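Transcriptional regulator, TetR family (Myxococcus xanthus, PDB 5K7F) probably binds regulatory DNA as a transcriptional repressor, controlling alternative isovaleryl coenzyme A biosynthesis in response to isovaleryl coenzyme A. Local coordinates at residues A[22-26]-A[66-70]; A[74-79]-A[103-109]; A[98-102]-A[185-190]. One frame throughout, in Å; residues are numbered along the deposited sequence. Where two conformers were deposited one is given.

In the fold
From the N terminus, contact 1 comes first: it brings helix 60-83 back onto helix 18-32 and closes a loop of 39 residues that carries the predicted helix-turn-helix. Further along helix 60-83, contact 2 joins it to the end of helix 89-105 and the following loop across 23 residues. Contact 3 starts from segment 98-102, between the two segments of contact 2, and reaches helix 185-196, so contacts 2 and 3 cross while contact 1 precedes both. Trp108 of contact 2 packs against Glu23 and Tyr70 of contact 1. Contacts 1 and 3 lie on opposite sides of the chain's centre and do not touch; contact 2, which touches both, lies between the DNA-binding end and the C-terminal helices.

Contact 1 (A[22-26]-A[66-70]); sequences LETAA and AIMNY
The first helix of the TetR-type DNA-binding domain packs here on the long helix 60-83 that leads into the C-terminal domain, with Leu22 and Glu23 meeting Ala66, Ile67 and Tyr70. The short helical segments run at 111° to each other. Leu22 is the main apolar insert, its two methyl branches splitting between neighbouring turns. Leu22 CD1 lies 3.7 Å from Tyr70 CB and also approaches the backbone carbonyl of Ala66, whereas Leu22 CD2 rests 3.9 Å from the methyl CB of Ala66. Leu22 and Ile67 point in contrary directions and lie side by side, Leu22 CB 4.1 Å from Ile67 CG1. Beyond this overlap the CD1 methyl of Ile67 reaches the backbone of the first helix, 4.0 Å from Ala26 N, and also 4.1 Å from Ala25 CB. Small alanines on both helices let the isoleucine and leucine lie close to the opposing backbones. In TetR-family regulators the first helix belongs to the three-helix DNA-binding bundle, and the predicted helix-turn-helix, residues 38-57, is enclosed between these two segments. The polar bond of the contact is made at its margin. A chi1 of 180° turns the Tyr70 ring away from its own backbone N and past Leu22, and the Tyr70 hydroxyl OH donates to Glu23 OE2 at 2.8 Å, meeting that oxygen nearly along the C-O bond direction. The carboxylate is almost coplanar with the ring, the two planes 14° apart, and Glu23 CG lies at the ring's edge, 3.8 Å from Tyr70 CE2. The extended glutamate chain thus runs beside the ring rim before the carboxylate accepts the hydrogen bond from the phenol. Trp108 packs against both Glu23 and Tyr70, and Val112 of helix 110-117 touches both Ala26 and Tyr70.

Contact 2 (A[74-79]-A[103-109]); sequences LFEEQV and LVTRGWS
Ser109 OG donates to the carbonyl oxygen of Leu103 at 2.7 Å, tying the turn after helix 89-105 back to its last turns, and both residues also meet Leu74 of helix 60-83. The hydroxyl comes in at 132° to the carbonyl bond, a little tilted from the carbonyl plane. Leu103 itself is turned toward helix 60-83, where it fits as a knob into a hole formed by Leu74, Phe75, Gln78 and Val79. A chi1 of 170° swings its branch point CG toward that helix, and chi2 then turns CD1 to Leu74 and CD2 to Phe75. Leu103 CD1 lies 3.9 Å from Leu74 CB. Leu103 CD2 makes a CH-pi contact with Phe75, 3.8 Å from the ring centroid and 5° from the ring normal, so the methyl sits squarely over the middle of one face; Val79 CG2 borders the same methyl at 4.0 Å. This packing joins the long helix leaving the DNA-binding domain to the helical bundle of the C-terminal domain, and Ile113 of helix 110-117 touches both Phe75 and Leu103. Toward the loop, Trp108 presents its six-membered ring. Leu74 CD2 meets the rim, 3.7 Å from Trp108 CZ3, while Gln78 NE2 lies at the ring's edge, 3.9 Å from Trp108 CH2, with the amide and indole planes almost perpendicular. Ser109 CB covers one face of the indole near its rim. A bend at chi2 brings the Gln78 amide up to the rim of the indole. Gln78 belongs to a wider pi-type turn of its helix, and a water completes the polar margin there, giving a hydrogen bond to Gln78 O and receiving one at 3.0 Å from Arg106 NH1, entering at the edge of the guanidinium.

Contact 3 (A[98-102]-A[185-190]); sequences RHNIL and DEQIAD
A salt-bridge network fastens helix 185-196 across helix 89-105, with Arg98 reaching to both Glu186 and Asp190, one turn apart on the facing helix. The two segments run roughly antiparallel, at 144°. Stretched out from a chi1 of -176° and extended as far as NE, Arg98 passes along Ala189 and sets its guanidinium between the two acids. Arg98 NH1 gives Asp190 OD1 a hydrogen bond of 2.8 Å that is markedly bent, 136° at the hydrogen, and the oxygen is met from above the carboxylate plane. The bridge from Arg98 NH2 to Glu186 OE2 is longer, 3.4 Å, with guanidinium and carboxylate planes inclined to each other. Water reinforces the grip: one molecule takes a hydrogen bond from Arg98 NH2 at 2.8 Å and gives one to Asp190 OD2, and another accepts from Arg98 NH1 at 2.9 Å and reaches Ala189 O weakly. A leucine in place of Arg98 would probably leave both carboxylates without their positive mate and these two waters without their donor. Beneath the charges the contact turns apolar. Ile101 CD1 presses against the backbone of the facing helix, 3.7 Å from Ala189 CA, and Val170 of helix 159-171 touches the same isoleucine. Leu102 CD2 lies 3.7 Å from Asp185 OD2, at the start of helix 185-196. A small alanine at the closest approach, an aliphatic side chain against it and charged pairs along the outer margin make up this obliquely antiparallel helix packing in the all-helical C-terminal domain of a TetR-family regulator.

Contact 1 (A[22-26]-A[66-70])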
loop_
_atom_site.group_PDB
_atom_site.type_symbol
_atom_site.label_atom_id
_atom_site.label_comp_id
_atom_site.label_asym_id
_atom_site.label_seq_id
_atom_site.Cartn_x
_atom_site.Cartn_y
_atom_site.Cartn_z
ATOM N N LEU A 22 2.917 13.109 -19.263
ATOM C CA LEU A 22 2.839 11.899 -18.435
ATOM C C LEU A 22 2.055 12.146 -17.151
ATOM O O LEU A 22 1.318 11.255 -16.683
ATOM C CB LEU A 22 4.231 11.384 -18.072
ATOM C CG LEU A 22 5.168 11.030 -19.213
ATOM C CD1 LEU A 22 6.454 10.489 -18.704
ATOM C CD2 LEU A 22 4.523 10.062 -20.177
ATOM N N GLU A 23 2.185 13.353 -16.589
ATOM C CA GLU A 23 1.475 13.717 -15.369
ATOM C C GLU A 23 -0.009 13.861 -15.640
ATOM O O GLU A 23 -0.841 13.466 -14.815
ATOM C CB GLU A 23 2.041 15.032 -14.797
ATOM C CG GLU A 23 3.479 14.885 -14.228
ATOM C CD GLU A 23 4.171 16.203 -13.946
ATOM O OE1 GLU A 23 3.472 17.239 -13.875
ATOM O OE2 GLU A 23 5.407 16.189 -13.754
ATOM N N THR A 24 -0.348 14.426 -16.799
ATOM C CA THR A 24 -1.745 14.578 -17.185
ATOM C C THR A 24 -2.360 13.207 -17.440
ATOM O O THR A 24 -3.444 12.903 -16.955
ATOM C CB THR A 24 -1.857 15.511 -18.415
ATOM O OG1 THR A 24 -1.433 16.847 -18.089
ATOM C CG2 THR A 24 -3.288 15.556 -18.936
ATOM N N ALA A 25 -1.645 12.347 -18.165
ATOM C CA ALA A 25 -2.098 10.978 -18.387
ATOM C C ALA A 25 -2.262 10.215 -17.078
ATOM O O ALA A 25 -3.230 9.465 -16.905
ATOM C CB ALA A 25 -1.107 10.274 -19.301
ATOM N N ALA A 26 -1.296 10.356 -16.162
ATOM C CA ALA A 26 -1.400 9.698 -14.859
ATOM C C ALA A 26 -2.660 10.141 -14.112
ATOM O O ALA A 26 -3.357 9.312 -13.514
ATOM C CB ALA A 26 -0.157 9.983 -14.013
ATOM N N ALA A 66 6.315 4.488 -19.931
ATOM C CA ALA A 66 6.871 5.825 -19.788
ATOM C C ALA A 66 6.535 6.418 -18.421
ATOM O O ALA A 66 7.380 7.076 -17.783
ATOM C CB ALA A 66 6.318 6.708 -20.893
ATOM N N ILE A 67 5.283 6.266 -17.990
ATOM C CA ILE A 67 4.912 6.826 -16.692
ATOM C C ILE A 67 5.701 6.125 -15.600
ATOM O O ILE A 67 6.248 6.788 -14.702
ATOM C CB ILE A 67 3.392 6.758 -16.447
ATOM C CG1 ILE A 67 2.633 7.673 -17.413
ATOM C CG2 ILE A 67 3.035 7.184 -14.996
ATOM C CD1 ILE A 67 1.141 7.413 -17.444
ATOM N N MET A 68 5.791 4.772 -15.661
ATOM C CA MET A 68 6.517 4.046 -14.628
ATOM C C MET A 68 8.010 4.405 -14.623
ATOM O O MET A 68 8.615 4.574 -13.560
ATOM C CB MET A 68 6.236 2.539 -14.780
ATOM C CG MET A 68 4.763 2.218 -14.551
ATOM S SD MET A 68 4.395 0.440 -14.629
ATOM C CE MET A 68 5.156 -0.043 -13.098
ATOM N N ASN A 69 8.630 4.564 -15.785
ATOM C CA ASN A 69 10.016 5.016 -15.824
ATOM C C ASN A 69 10.161 6.434 -15.283
ATOM O O ASN A 69 11.165 6.765 -14.638
ATOM C CB ASN A 69 10.541 4.951 -17.249
ATOM C CG ASN A 69 11.173 3.624 -17.566
ATOM O OD1 ASN A 69 11.762 2.957 -16.699
ATOM N ND2 ASN A 69 11.106 3.256 -18.818
ATOM N N TYR A 70 9.168 7.282 -15.542
ATOM C CA TYR A 70 9.205 8.635 -14.996
ATOM C C TYR A 70 9.134 8.575 -13.480
ATOM O O TYR A 70 9.870 9.289 -12.785
ATOM C CB TYR A 70 8.054 9.461 -15.565
ATOM C CG TYR A 70 7.982 10.916 -15.057
ATOM C CD1 TYR A 70 9.119 11.645 -14.786
ATOM C CD2 TYR A 70 6.758 11.534 -14.835
ATOM C CE1 TYR A 70 9.054 12.936 -14.310
ATOM C CE2 TYR A 70 6.702 12.840 -14.355
ATOM C CZ TYR A 70 7.834 13.518 -14.097
ATOM O OH TYR A 70 7.794 14.816 -13.615
#

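Contact 2 (A[74-79]-A[103-109])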
loop_
_atom_site.group_PDB
_atom_site.type_symbol
_atom_site.label_atom_id
_atom_site.label_comp_id
_atom_site.label_asym_id
_atom_site.label_seq_id
_atom_site.Cartn_x
_atom_site.Cartn_y
_atom_site.Cartn_z
ATOM N N LEU A 74 11.750 10.020 -10.767
ATOM C CA LEU A 74 11.411 10.909 -9.669
ATOM C C LEU A 74 12.027 10.439 -8.358
ATOM O O LEU A 74 12.436 11.272 -7.543
ATOM C CB LEU A 74 9.897 11.041 -9.523
ATOM C CG LEU A 74 9.214 11.793 -10.637
ATOM C CD1 LEU A 74 7.702 11.875 -10.437
ATOM C CD2 LEU A 74 9.855 13.242 -10.748
ATOM N N PHE A 75 12.040 9.118 -8.099
ATOM C CA PHE A 75 12.771 8.606 -6.926
ATOM C C PHE A 75 14.241 9.062 -6.933
ATOM O O PHE A 75 14.789 9.440 -5.892
ATOM C CB PHE A 75 12.643 7.061 -6.834
ATOM C CG PHE A 75 11.410 6.596 -6.055
ATOM C CD1 PHE A 75 11.471 6.422 -4.669
ATOM C CD2 PHE A 75 10.192 6.338 -6.694
ATOM C CE1 PHE A 75 10.390 6.005 -3.958
ATOM C CE2 PHE A 75 9.062 5.932 -5.961
ATOM C CZ PHE A 75 9.168 5.778 -4.588
ATOM N N GLU A 76 14.903 9.041 -8.089
ATOM C CA GLU A 76 16.253 9.600 -8.175
ATOM C C GLU A 76 16.275 11.106 -7.902
ATOM O O GLU A 76 17.071 11.603 -7.100
ATOM C CB GLU A 76 16.845 9.330 -9.563
ATOM C CG GLU A 76 18.183 10.027 -9.793
ATOM C CD GLU A 76 19.303 9.487 -8.909
ATOM O OE1 GLU A 76 19.181 8.334 -8.396
ATOM O OE2 GLU A 76 20.315 10.217 -8.763
ATOM N N GLU A 77 15.420 11.853 -8.590
ATOM C CA GLU A 77 15.507 13.302 -8.582
ATOM C C GLU A 77 15.020 13.905 -7.272
ATOM O O GLU A 77 15.546 14.935 -6.816
ATOM C CB GLU A 77 14.699 13.831 -9.752
ATOM C CG GLU A 77 15.277 13.352 -11.063
ATOM C CD GLU A 77 14.492 13.834 -12.262
ATOM O OE1 GLU A 77 13.504 14.588 -12.074
ATOM O OE2 GLU A 77 14.883 13.460 -13.391
ATOM N N GLN A 78 13.996 13.308 -6.681
ATOM C CA GLN A 78 13.373 13.867 -5.497
ATOM C C GLN A 78 13.790 13.180 -4.215
ATOM O O GLN A 78 13.448 13.676 -3.139
ATOM C CB GLN A 78 11.851 13.800 -5.608
ATOM C CG GLN A 78 11.246 14.573 -6.736
ATOM C CD GLN A 78 11.502 16.077 -6.566
ATOM O OE1 GLN A 78 11.262 16.632 -5.477
ATOM N NE2 GLN A 78 11.976 16.731 -7.615
ATOM N N VAL A 79 14.464 12.036 -4.283
ATOM C CA VAL A 79 14.802 11.319 -3.058
ATOM C C VAL A 79 16.295 10.989 -3.033
ATOM O O VAL A 79 17.051 11.598 -2.281
ATOM C CB VAL A 79 13.935 10.052 -2.892
ATOM C CG1 VAL A 79 14.322 9.334 -1.622
ATOM C CG2 VAL A 79 12.447 10.375 -2.881
ATOM N N LEU A 103 7.484 13.101 -1.883
ATOM C CA LEU A 103 7.228 12.616 -3.242
ATOM C C LEU A 103 5.841 11.965 -3.392
ATOM O O LEU A 103 5.188 12.099 -4.431
ATOM C CB LEU A 103 8.323 11.624 -3.634
ATOM C CG LEU A 103 8.101 10.838 -4.920
ATOM C CD1 LEU A 103 8.092 11.725 -6.106
ATOM C CD2 LEU A 103 9.186 9.784 -5.104
ATOM N N VAL A 104 5.355 11.302 -2.346
ATOM C CA VAL A 104 4.086 10.599 -2.388
ATOM C C VAL A 104 2.911 11.546 -2.296
ATOM O O VAL A 104 1.818 11.216 -2.783
ATOM C CB VAL A 104 4.082 9.577 -1.241
ATOM C CG1 VAL A 104 2.715 9.160 -0.895
ATOM C CG2 VAL A 104 4.901 8.343 -1.660
ATOM N N THR A 105 3.109 12.731 -1.683
ATOM C CA THR A 105 2.000 13.601 -1.314
ATOM C C THR A 105 1.918 14.864 -2.128
ATOM O O THR A 105 0.829 15.449 -2.184
ATOM C CB THR A 105 2.035 13.965 0.182
ATOM O OG1 THR A 105 3.309 14.450 0.591
ATOM C CG2 THR A 105 1.718 12.749 1.049
ATOM N N ARG A 106 3.013 15.281 -2.776
ATOM C CA ARG A 106 2.963 16.499 -3.594
ATOM C C ARG A 106 1.973 16.325 -4.751
ATOM O O ARG A 106 1.969 15.313 -5.457
ATOM C CB ARG A 106 4.351 16.844 -4.125
ATOM C CG ARG A 106 5.379 17.277 -3.066
ATOM C CD ARG A 106 6.446 18.277 -3.678
ATOM N NE ARG A 106 7.579 18.514 -2.802
ATOM C CZ ARG A 106 8.579 17.668 -2.605
ATOM N NH1 ARG A 106 8.583 16.471 -3.196
ATOM N NH2 ARG A 106 9.548 18.016 -1.784
ATOM N N GLY A 107 1.114 17.317 -4.948
ATOM C CA GLY A 107 0.122 17.211 -6.000
ATOM C C GLY A 107 0.693 16.818 -7.357
ATOM O O GLY A 107 0.093 16.014 -8.071
ATOM N N TRP A 108 1.858 17.381 -7.738
ATOM C CA TRP A 108 2.338 17.140 -9.099
ATOM C C TRP A 108 2.907 15.744 -9.313
ATOM O O TRP A 108 2.936 15.287 -10.455
ATOM C CB TRP A 108 3.378 18.182 -9.543
ATOM C CG TRP A 108 4.665 18.244 -8.802
ATOM C CD1 TRP A 108 4.959 19.034 -7.724
ATOM C CD2 TRP A 108 5.847 17.486 -9.079
ATOM N NE1 TRP A 108 6.258 18.818 -7.316
ATOM C CE2 TRP A 108 6.830 17.893 -8.151
ATOM C CE3 TRP A 108 6.188 16.537 -10.050
ATOM C CZ2 TRP A 108 8.119 17.354 -8.141
ATOM C CZ3 TRP A 108 7.490 16.001 -10.038
ATOM C CH2 TRP A 108 8.421 16.406 -9.085
ATOM N N SER A 109 3.347 15.043 -8.264
ATOM C CA SER A 109 3.993 13.750 -8.433
ATOM C C SER A 109 3.132 12.571 -7.982
ATOM O O SER A 109 3.452 11.437 -8.324
ATOM C CB SER A 109 5.324 13.737 -7.658
ATOM O OG SER A 109 5.100 14.067 -6.295
HETATM O O HOH W 1 10.808 14.655 -2.237
#

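Contact 3 (A[98-102]-A[185-190])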
loop_
_atom_site.group_PDB
_atom_site.type_symbol
_atom_site.label_atom_id
_atom_site.label_comp_id
_atom_site.label_asym_id
_atom_site.label_seq_id
_atom_site.Cartn_x
_atom_site.Cartn_y
_atom_site.Cartn_z
ATOM N N ARG A 98 11.650 11.246 4.898
ATOM C CA ARG A 98 10.982 12.534 4.743
ATOM C C ARG A 98 10.830 12.899 3.261
ATOM O O ARG A 98 9.714 13.200 2.803
ATOM C CB ARG A 98 11.737 13.605 5.519
ATOM C CG ARG A 98 11.074 14.979 5.509
ATOM C CD ARG A 98 11.870 15.950 6.371
ATOM N NE ARG A 98 11.181 17.220 6.651
ATOM C CZ ARG A 98 10.284 17.424 7.619
ATOM N NH1 ARG A 98 9.873 16.441 8.440
ATOM N NH2 ARG A 98 9.794 18.642 7.775
ATOM N N HIS A 99 11.906 12.786 2.484
ATOM C CA HIS A 99 11.797 13.062 1.045
ATOM C C HIS A 99 10.791 12.146 0.345
ATOM O O HIS A 99 10.032 12.595 -0.529
ATOM C CB HIS A 99 13.171 12.945 0.397
ATOM C CG HIS A 99 14.069 14.146 0.646
ATOM N ND1 HIS A 99 13.809 15.399 0.139
ATOM C CD2 HIS A 99 15.190 14.277 1.397
ATOM C CE1 HIS A 99 14.753 16.243 0.535
ATOM N NE2 HIS A 99 15.613 15.584 1.296
ATOM N N ASN A 100 10.780 10.846 0.693
ATOM C CA ASN A 100 9.840 9.914 0.061
ATOM C C ASN A 100 8.378 10.283 0.382
ATOM O O ASN A 100 7.492 10.161 -0.465
ATOM C CB ASN A 100 10.173 8.495 0.513
ATOM C CG ASN A 100 9.682 7.410 -0.414
ATOM O OD1 ASN A 100 10.301 6.353 -0.453
ATOM N ND2 ASN A 100 8.600 7.639 -1.144
ATOM N N ILE A 101 8.099 10.724 1.610
ATOM C CA ILE A 101 6.731 11.072 1.959
ATOM C C ILE A 101 6.286 12.281 1.154
ATOM O O ILE A 101 5.133 12.371 0.704
ATOM C CB ILE A 101 6.614 11.325 3.472
ATOM C CG1 ILE A 101 6.734 10.023 4.248
ATOM C CG2 ILE A 101 5.253 11.981 3.837
ATOM C CD1 ILE A 101 6.997 10.195 5.726
ATOM N N LEU A 102 7.192 13.222 0.968
ATOM C CA LEU A 102 6.878 14.377 0.132
ATOM C C LEU A 102 6.628 13.947 -1.319
ATOM O O LEU A 102 5.659 14.377 -1.947
ATOM C CB LEU A 102 7.992 15.441 0.246
ATOM C CG LEU A 102 8.252 16.083 1.642
ATOM C CD1 LEU A 102 9.432 17.024 1.603
ATOM C CD2 LEU A 102 6.993 16.722 2.225
ATOM N N ASP A 185 1.525 17.236 5.834
ATOM C CA ASP A 185 2.525 16.342 5.347
ATOM C C ASP A 185 3.725 16.317 6.292
ATOM O O ASP A 185 4.275 15.303 6.568
ATOM C CB ASP A 185 3.031 16.726 3.913
ATOM C CG ASP A 185 3.414 18.251 3.703
ATOM O OD1 ASP A 185 3.330 19.073 4.586
ATOM O OD2 ASP A 185 3.790 18.583 2.556
ATOM N N GLU A 186 4.119 17.500 6.750
ATOM C CA GLU A 186 5.265 17.603 7.651
ATOM C C GLU A 186 4.985 16.943 8.998
ATOM O O GLU A 186 5.886 16.327 9.582
ATOM C CB GLU A 186 5.650 19.070 7.847
ATOM C CG GLU A 186 6.236 19.698 6.602
ATOM C CD GLU A 186 6.939 21.019 6.860
ATOM O OE1 GLU A 186 6.430 21.889 7.614
ATOM O OE2 GLU A 186 8.033 21.181 6.292
ATOM N N GLN A 187 3.759 17.064 9.518
ATOM C CA GLN A 187 3.430 16.392 10.776
ATOM C C GLN A 187 3.496 14.875 10.602
ATOM O O GLN A 187 3.983 14.166 11.497
ATOM C CB GLN A 187 2.048 16.810 11.267
ATOM C CG GLN A 187 1.980 18.180 11.869
ATOM C CD GLN A 187 0.551 18.678 12.062
ATOM O OE1 GLN A 187 -0.292 18.570 11.180
ATOM N NE2 GLN A 187 0.277 19.222 13.243
ATOM N N ILE A 188 3.060 14.380 9.436
ATOM C CA ILE A 188 3.088 12.938 9.161
ATOM C C ILE A 188 4.535 12.490 9.090
ATOM O O ILE A 188 4.913 11.494 9.726
ATOM C CB ILE A 188 2.321 12.555 7.872
ATOM C CG1 ILE A 188 0.822 12.890 8.033
ATOM C CG2 ILE A 188 2.518 11.029 7.566
ATOM C CD1 ILE A 188 -0.018 12.976 6.752
ATOM N N ALA A 189 5.386 13.252 8.395
ATOM C CA ALA A 189 6.792 12.852 8.301
ATOM C C ALA A 189 7.485 12.941 9.652
ATOM O O ALA A 189 8.259 12.042 10.024
ATOM C CB ALA A 189 7.525 13.700 7.266
ATOM N N ASP A 190 7.230 14.015 10.411
ATOM C CA ASP A 190 7.881 14.131 11.709
ATOM C C ASP A 190 7.540 12.912 12.555
ATOM O O ASP A 190 8.402 12.364 13.259
ATOM C CB ASP A 190 7.450 15.425 12.414
ATOM C CG ASP A 190 8.140 16.667 11.865
ATOM O OD1 ASP A 190 9.160 16.555 11.162
ATOM O OD2 ASP A 190 7.657 17.772 12.173
HETATM O O HOH W 2 8.636 19.468 10.200
HETATM O O HOH W 3 10.822 13.747 8.888
#